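Guanylate kinase (Stenotrophomonas maltophilia, PDB 6WCT) catalyses the ATP-dependent phosphorylation of GMP to GDP, a step thought to be essential for recycling GMP and, indirectly, cGMP. Local coordinates at residues S54-A59 with D96-A101. Numbering follows the deposited sequence.
Sequences SFTSRA and DWKGTA. With 5GP (guanosine-5'-monophosphate), chain E.
Thr-56 and Trp-97 meet at a single carbonyl oxygen, Trp-97 O, which accepts two bonds, one from the hydroxyl of Thr-56 at the end of the neighbouring strand and one from the backbone just beyond it. OG1 of Thr-56 donates to Trp-97 O at 2.8 Å, almost in line with the C=O bond, and the backbone N of Ser-57 adds the second bond. Anti to its own backbone N (chi1 -174°), Thr-56 OG1 lies beside the carbonyl carbon, where it reaches Trp-97 O and also accepts from Arg-58 N at 3.2 Å, closing an ST turn where the strand gives way to loop. Ser-57 returns the exchange, its OG accepting from Trp-97 N and lying at the edge of the indole. Further along, Phe-55 and Gly-99 form an antiparallel hydrogen-bonded pair, with Phe-55 N to Gly-99 O at 2.8 Å, and the Phe-55 ring brings CE1 against the methyl of Ala-101.

The two strands run side by side inside the mixed sheet of the GMP-binding region of guanylate kinase, and the sheet face bearing Thr-56 and Lys-98 looks onto the nucleotide. Ser-54 OG donates to the guanine O6 at 2.5 Å, while a water bridges the same hydroxyl to Thr-100 OG1, itself bonded to Glu-89. At the phosphate end Arg-58 meets the group edge-on, NH2 donating to O1P at 2.9 Å in a nearly straight bond (165°). Lys-98 lies alongside Thr-56, its CE 3.1 Å from Thr-56 OG1, and CB packs on the base; where NZ sits against the phosphate is less certain.

Behind this shell, Arg-58 NH1 bonds to Ala-59 O close to the guanidinium plane, and NH2 forms a salt bridge with Glu-64. The carboxylate of Asp-96 rests on Arg-58 CB, and a water links its OD2 to Ala-59 N. On the Phe-55 side, helix 75-83 supplies Phe-78, which stacks on Trp-97 and also touches the Phe-55 ring.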
# COMPACT_ATOMS: atom_id res chain seq x y z
N SER A 54 -0.22 0.20 25.43
CA SER A 54 -1.61 0.24 25.89
C SER A 54 -1.71 0.07 27.40
O SER A 54 -0.79 -0.43 28.06
CB SER A 54 -2.42 -0.87 25.21
OG SER A 54 -2.49 -0.67 23.81
N PHE A 55 -2.83 0.53 27.94
CA PHE A 55 -3.28 0.23 29.29
C PHE A 55 -4.20 -0.99 29.25
O PHE A 55 -4.89 -1.22 28.25
CB PHE A 55 -4.03 1.43 29.90
CG PHE A 55 -3.13 2.53 30.37
CD1 PHE A 55 -2.56 3.42 29.47
CD2 PHE A 55 -2.83 2.66 31.71
CE1 PHE A 55 -1.71 4.40 29.89
CE2 PHE A 55 -1.98 3.65 32.14
CZ PHE A 55 -1.41 4.52 31.22
N THR A 56 -4.19 -1.79 30.31
CA THR A 56 -5.12 -2.90 30.42
C THR A 56 -5.36 -3.20 31.88
O THR A 56 -4.46 -3.04 32.71
CB THR A 56 -4.61 -4.17 29.72
OG1 THR A 56 -5.62 -5.17 29.73
CG2 THR A 56 -3.41 -4.74 30.48
N SER A 57 -6.58 -3.62 32.20
CA SER A 57 -6.89 -4.08 33.54
C SER A 57 -6.83 -5.59 33.65
O SER A 57 -7.10 -6.13 34.73
CB SER A 57 -8.25 -3.56 34.00
OG SER A 57 -9.31 -4.12 33.22
N ARG A 58 -6.53 -6.30 32.57
CA ARG A 58 -6.39 -7.74 32.66
C ARG A 58 -5.15 -8.10 33.48
O ARG A 58 -4.21 -7.30 33.63
CB ARG A 58 -6.33 -8.39 31.27
CG ARG A 58 -4.99 -8.33 30.54
CD ARG A 58 -4.86 -9.62 29.73
NE ARG A 58 -3.90 -9.59 28.63
CZ ARG A 58 -2.59 -9.74 28.79
NH1 ARG A 58 -2.08 -9.88 30.01
NH2 ARG A 58 -1.78 -9.74 27.74
N ALA A 59 -5.18 -9.29 34.07
CA ALA A 59 -4.07 -9.76 34.88
C ALA A 59 -2.84 -10.03 34.02
O ALA A 59 -2.93 -10.43 32.86
CB ALA A 59 -4.47 -11.03 35.65
N ASP A 96 -11.89 -7.88 29.73
CA ASP A 96 -11.08 -6.92 30.47
C ASP A 96 -10.97 -5.64 29.65
O ASP A 96 -11.22 -5.64 28.44
CB ASP A 96 -9.68 -7.46 30.78
CG ASP A 96 -9.68 -8.53 31.86
OD1 ASP A 96 -9.87 -8.20 33.06
OD2 ASP A 96 -9.49 -9.72 31.49
N TRP A 97 -10.59 -4.56 30.31
CA TRP A 97 -10.39 -3.28 29.65
C TRP A 97 -9.05 -3.23 28.91
O TRP A 97 -8.02 -3.70 29.40
CB TRP A 97 -10.42 -2.16 30.67
CG TRP A 97 -11.77 -1.90 31.26
CD1 TRP A 97 -12.13 -2.03 32.57
CD2 TRP A 97 -12.94 -1.47 30.56
NE1 TRP A 97 -13.45 -1.70 32.73
CE2 TRP A 97 -13.97 -1.35 31.51
CE3 TRP A 97 -13.21 -1.17 29.22
CZ2 TRP A 97 -15.26 -0.95 31.16
CZ3 TRP A 97 -14.49 -0.77 28.88
CH2 TRP A 97 -15.50 -0.66 29.85
N LYS A 98 -9.07 -2.63 27.72
CA LYS A 98 -7.88 -2.29 26.97
C LYS A 98 -8.04 -0.86 26.45
O LYS A 98 -9.16 -0.42 26.16
CB LYS A 98 -7.65 -3.25 25.80
CG LYS A 98 -7.32 -4.68 26.20
CD LYS A 98 -5.83 -4.94 26.17
CE LYS A 98 -5.50 -6.25 26.87
NZ LYS A 98 -5.74 -7.42 26.00
N GLY A 99 -6.94 -0.13 26.37
CA GLY A 99 -7.02 1.25 25.97
C GLY A 99 -5.73 1.94 25.57
O GLY A 99 -4.65 1.68 26.12
N THR A 100 -5.86 2.84 24.60
CA THR A 100 -4.78 3.71 24.17
C THR A 100 -4.97 5.05 24.87
O THR A 100 -6.00 5.71 24.67
CB THR A 100 -4.80 3.92 22.66
OG1 THR A 100 -4.68 2.67 21.98
CG2 THR A 100 -3.68 4.84 22.24
N ALA A 101 -4.00 5.45 25.69
CA ALA A 101 -4.11 6.72 26.38
C ALA A 101 -4.02 7.86 25.38
O ALA A 101 -3.23 7.81 24.43
CB ALA A 101 -3.01 6.89 27.44
P 5GP E . -3.88 -9.72 24.76
O1P 5GP E . -2.56 -9.05 25.02
O2P 5GP E . -3.80 -11.21 24.44
O3P 5GP E . -4.92 -9.51 25.84
O5' 5GP E . -4.53 -9.02 23.51
C5' 5GP E . -5.92 -9.14 23.26
C4' 5GP E . -6.33 -8.20 22.17
O4' 5GP E . -6.41 -6.86 22.72
C3' 5GP E . -5.33 -8.11 21.00
O3' 5GP E . -6.04 -8.09 19.76
C2' 5GP E . -4.69 -6.75 21.19
O2' 5GP E . -4.21 -6.14 20.01
C1' 5GP E . -5.83 -5.97 21.80
N9 5GP E . -5.42 -4.76 22.49
C8 5GP E . -4.18 -4.50 23.01
N7 5GP E . -4.03 -3.25 23.38
C5 5GP E . -5.25 -2.66 23.11
C6 5GP E . -5.67 -1.33 23.24
O6 5GP E . -5.00 -0.39 23.66
N1 5GP E . -6.97 -1.14 22.80
C2 5GP E . -7.77 -2.13 22.28
N2 5GP E . -9.00 -1.77 21.87
N3 5GP E . -7.38 -3.39 22.14
C4 5GP E . -6.12 -3.58 22.57
O HOH W 1 -2.20 1.74 22.21
O HOH W 2 -7.64 -11.02 33.78